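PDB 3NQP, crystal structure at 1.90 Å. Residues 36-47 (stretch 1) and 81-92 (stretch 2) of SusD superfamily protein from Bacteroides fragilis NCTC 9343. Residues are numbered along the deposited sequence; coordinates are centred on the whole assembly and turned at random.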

# COMPACT_ATOMS: atom_id res chain seq x y z
N ARG A 36 -12.72 4.47 1.31
CA ARG A 36 -11.85 5.62 1.54
C ARG A 36 -11.45 5.70 3.02
O ARG A 36 -10.28 5.93 3.37
N ASP A 37 -12.45 5.54 3.89
CA ASP A 37 -12.22 5.62 5.33
C ASP A 37 -11.27 4.52 5.86
O ASP A 37 -10.68 4.69 6.90
N ALA A 38 -11.14 3.41 5.14
CA ALA A 38 -10.16 2.35 5.52
C ALA A 38 -8.81 2.47 4.83
O ALA A 38 -7.92 1.63 5.05
N ALA A 39 -8.62 3.52 4.02
CA ALA A 39 -7.40 3.64 3.23
C ALA A 39 -6.13 3.85 4.08
O ALA A 39 -5.07 3.30 3.76
N TRP A 40 -6.22 4.62 5.14
CA TRP A 40 -5.03 4.83 5.99
C TRP A 40 -4.62 3.49 6.58
O TRP A 40 -3.45 3.12 6.57
N GLN A 41 -5.59 2.73 7.08
CA GLN A 41 -5.24 1.44 7.66
C GLN A 41 -4.61 0.50 6.62
O GLN A 41 -3.69 -0.27 6.93
N HIS A 42 -5.18 0.50 5.41
CA HIS A 42 -4.72 -0.40 4.36
C HIS A 42 -3.27 -0.08 3.96
O HIS A 42 -2.41 -0.98 3.85
N THR A 43 -3.00 1.20 3.73
CA THR A 43 -1.75 1.64 3.17
C THR A 43 -0.72 1.83 4.28
O THR A 43 0.40 1.27 4.22
N ILE A 44 -1.08 2.58 5.30
CA ILE A 44 -0.08 2.96 6.34
C ILE A 44 -0.02 1.86 7.43
O ILE A 44 1.00 1.22 7.60
N THR A 45 -1.10 1.62 8.16
CA THR A 45 -1.04 0.67 9.29
C THR A 45 -0.57 -0.73 8.87
O THR A 45 0.38 -1.25 9.45
N PHE A 46 -1.19 -1.26 7.83
CA PHE A 46 -0.92 -2.62 7.35
C PHE A 46 0.31 -2.66 6.39
O PHE A 46 1.18 -3.49 6.53
N GLY A 47 0.39 -1.71 5.46
CA GLY A 47 1.37 -1.78 4.38
C GLY A 47 2.74 -1.24 4.74
O GLY A 47 3.73 -1.74 4.21
N GLY A 81 -2.04 -3.81 17.62
CA GLY A 81 -1.83 -2.89 16.50
C GLY A 81 -3.11 -2.19 16.10
O GLY A 81 -3.17 -0.95 16.03
N VAL A 82 -4.11 -3.01 15.76
CA VAL A 82 -5.48 -2.58 15.51
C VAL A 82 -6.40 -3.44 16.36
O VAL A 82 -5.99 -4.50 16.82
N SER A 83 -7.64 -2.97 16.54
CA SER A 83 -8.66 -3.72 17.25
C SER A 83 -9.68 -4.21 16.28
O SER A 83 -9.77 -3.70 15.17
N LYS A 84 -10.48 -5.18 16.73
CA LYS A 84 -11.67 -5.64 16.05
C LYS A 84 -11.42 -6.07 14.61
O LYS A 84 -12.22 -5.71 13.73
N PHE A 85 -10.36 -6.86 14.39
CA PHE A 85 -10.00 -7.28 13.02
C PHE A 85 -9.91 -6.09 12.05
O PHE A 85 -10.30 -6.16 10.89
N GLY A 86 -9.44 -4.96 12.56
CA GLY A 86 -9.31 -3.77 11.76
C GLY A 86 -10.64 -3.11 11.39
O GLY A 86 -10.70 -2.35 10.44
N ASP A 87 -11.70 -3.48 12.09
CA ASP A 87 -13.06 -2.96 11.89
C ASP A 87 -13.51 -3.11 10.45
O ASP A 87 -14.21 -2.26 9.92
N LEU A 88 -13.07 -4.16 9.76
CA LEU A 88 -13.48 -4.35 8.39
C LEU A 88 -14.78 -5.14 8.18
O LEU A 88 -15.34 -5.12 7.06
N PHE A 89 -15.27 -5.85 9.19
CA PHE A 89 -16.45 -6.71 8.94
C PHE A 89 -17.73 -5.91 8.72
O PHE A 89 -18.63 -6.38 8.01
N GLY A 90 -17.83 -4.71 9.29
CA GLY A 90 -19.01 -3.87 9.01
C GLY A 90 -19.07 -3.55 7.51
O GLY A 90 -20.14 -3.69 6.86
N ARG A 91 -17.92 -3.17 6.95
CA ARG A 91 -17.80 -2.90 5.51
C ARG A 91 -18.16 -4.11 4.66
O ARG A 91 -18.90 -3.99 3.67
N ILE A 92 -17.57 -5.25 5.02
CA ILE A 92 -17.84 -6.53 4.33
C ILE A 92 -19.34 -6.85 4.34
O ILE A 92 -19.89 -7.26 3.32

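This is a small, mixed contact between a largely helical stretch and a loop that leads into a helix, in which apolar packing surrounds a single hydrogen bond across the stretches. It buries 351 Å², both sides summed. Ala38, Gln41 and Thr45 point toward stretch 2, and Val82 and Arg91 point toward stretch 1. Phe46 and Leu88 start out sideways, but the ends of their side chains come nearer.

Gln41 has the largest area covered by the other stretch. Its chi1 and chi2 are both t, so the chain is extended and its amide reaches the loop. Gln41 NE2 donates to Gly86 O at 2.8 Å, with a nearly straight angle of 173°. Gly86 has positive phi, which favours glycine. A CB there would also clash, lying 2.9 Å from Gln41 NE2. The same amide has apolar neighbours: Gln41 OE1 is 3.4 Å from Val82 CG1, and Gln41 NE2 is 3.7 Å from Leu88 CD2.

Val82, chi1 m, packs CG1 against two more helix residues. Thr45 CG2 lies 3.6 Å from Val82 CG1, with Thr45 also in m. Phe46 CE1 is 4.2 Å from Val82 CG1. Phe46 has chi1 m, and the edge of its ring meets Leu88, with Phe46 CE2 4.5 Å from Leu88 CD1. Leu88 has chi1 m and chi2 t. Its other methyl, CD2, lies 4.2 Å from Ala38 CB.

Arg91 packs at the start of stretch 1. Its chi1 is m, and chi2 and chi3 are t. Ala38 CB sits over one face of the guanidinium, 3.7 Å from Arg91 NE. Asp37 CB lies at the guanidinium edge, 3.4 Å from Arg91 NH2. The Asp37 carboxylate instead forms a salt bridge within its own stretch, Arg36 NH2 to Asp37 OD1 at 3.0 Å. Arg91 NH1 makes a weak hydrogen bond to Asp87 O at 3.1 Å, while Arg91 NE and NH2 are hydrogen-bonded just outside the stretches.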

# COMPACT_ATOMS: atom_id res chain seq x y z
CB ARG A 36 -12.55 6.91 1.13
CG ARG A 36 -11.79 8.19 1.44
CD ARG A 36 -12.70 9.41 1.46
NE ARG A 36 -13.67 9.29 2.55
CZ ARG A 36 -14.89 9.81 2.54
NH1 ARG A 36 -15.33 10.53 1.52
NH2 ARG A 36 -15.65 9.59 3.59
CB ASP A 37 -13.55 5.52 6.10
CG ASP A 37 -14.46 6.73 5.89
OD1 ASP A 37 -14.03 7.75 5.32
OD2 ASP A 37 -15.63 6.64 6.28
CB ALA A 38 -10.75 0.98 5.26
CB ALA A 39 -7.52 4.77 2.22
CB TRP A 40 -5.33 5.84 7.09
CG TRP A 40 -4.18 6.10 7.99
CD1 TRP A 40 -3.87 5.42 9.14
CD2 TRP A 40 -3.18 7.13 7.86
NE1 TRP A 40 -2.77 5.95 9.73
CE2 TRP A 40 -2.31 7.00 8.97
CE3 TRP A 40 -2.93 8.12 6.92
CZ2 TRP A 40 -1.23 7.83 9.16
CZ3 TRP A 40 -1.86 8.97 7.11
CH2 TRP A 40 -1.02 8.83 8.22
CB GLN A 41 -6.46 0.77 8.30
CG GLN A 41 -6.19 -0.55 8.86
CD GLN A 41 -7.35 -1.05 9.67
OE1 GLN A 41 -7.35 -0.94 10.90
NE2 GLN A 41 -8.38 -1.59 8.97
CB HIS A 42 -5.65 -0.34 3.15
CG HIS A 42 -5.07 -0.97 1.93
ND1 HIS A 42 -5.02 -2.33 1.75
CD2 HIS A 42 -4.47 -0.42 0.84
CE1 HIS A 42 -4.42 -2.60 0.60
NE2 HIS A 42 -4.06 -1.46 0.04
CB THR A 43 -1.96 2.94 2.37
OG1 THR A 43 -2.73 2.64 1.19
CG2 THR A 43 -0.64 3.61 2.02
CB ILE A 44 -0.33 4.30 6.97
CG1 ILE A 44 -0.41 5.43 5.90
CG2 ILE A 44 0.74 4.59 8.03
CD1 ILE A 44 0.87 5.74 5.11
CB THR A 45 -2.36 0.61 10.09
OG1 THR A 45 -2.80 1.97 10.26
CG2 THR A 45 -2.17 -0.10 11.46
CB PHE A 46 -2.12 -3.14 6.59
CG PHE A 46 -3.34 -3.44 7.42
CD1 PHE A 46 -3.29 -3.64 8.81
CD2 PHE A 46 -4.54 -3.66 6.79
CE1 PHE A 46 -4.45 -3.98 9.52
CE2 PHE A 46 -5.71 -4.03 7.51
CZ PHE A 46 -5.66 -4.16 8.88
CB VAL A 82 -5.87 -2.70 14.02
CG1 VAL A 82 -4.90 -1.86 13.12
CG2 VAL A 82 -5.96 -4.17 13.54
CB SER A 83 -9.41 -2.80 18.23
OG SER A 83 -8.48 -2.22 19.12
CB LYS A 84 -12.78 -4.57 16.08
CG LYS A 84 -13.16 -4.08 17.48
CD LYS A 84 -14.44 -3.21 17.52
CE LYS A 84 -14.16 -1.74 17.11
NZ LYS A 84 -13.01 -1.02 17.81
CB PHE A 85 -10.99 -8.32 12.48
CG PHE A 85 -10.87 -9.66 13.09
CD1 PHE A 85 -9.85 -10.51 12.73
CD2 PHE A 85 -11.82 -10.11 14.03
CE1 PHE A 85 -9.75 -11.76 13.26
CE2 PHE A 85 -11.72 -11.36 14.57
CZ PHE A 85 -10.69 -12.19 14.20
CB ASP A 87 -13.11 -1.49 12.34
CG ASP A 87 -14.52 -1.05 12.80
OD1 ASP A 87 -15.39 -1.89 13.08
OD2 ASP A 87 -14.74 0.17 12.91
CB LEU A 88 -12.37 -4.98 7.55
CG LEU A 88 -11.06 -4.16 7.49
CD1 LEU A 88 -10.01 -4.89 6.65
CD2 LEU A 88 -11.31 -2.78 6.96
CB PHE A 89 -16.62 -7.81 10.02
CG PHE A 89 -15.68 -8.96 9.83
CD1 PHE A 89 -15.84 -9.84 8.76
CD2 PHE A 89 -14.61 -9.13 10.67
CE1 PHE A 89 -14.97 -10.87 8.57
CE2 PHE A 89 -13.73 -10.14 10.47
CZ PHE A 89 -13.91 -11.04 9.43
CB ARG A 91 -16.38 -2.45 5.19
CG ARG A 91 -16.14 -1.01 5.58
CD ARG A 91 -14.67 -0.81 5.84
NE ARG A 91 -14.38 0.58 6.07
CZ ARG A 91 -14.20 1.13 7.26
NH1 ARG A 91 -14.27 0.43 8.40
NH2 ARG A 91 -13.95 2.42 7.31
CB ILE A 92 -17.04 -7.72 4.94
CG1 ILE A 92 -15.57 -7.60 4.54
CG2 ILE A 92 -17.62 -9.10 4.45
CD1 ILE A 92 -14.61 -8.43 5.38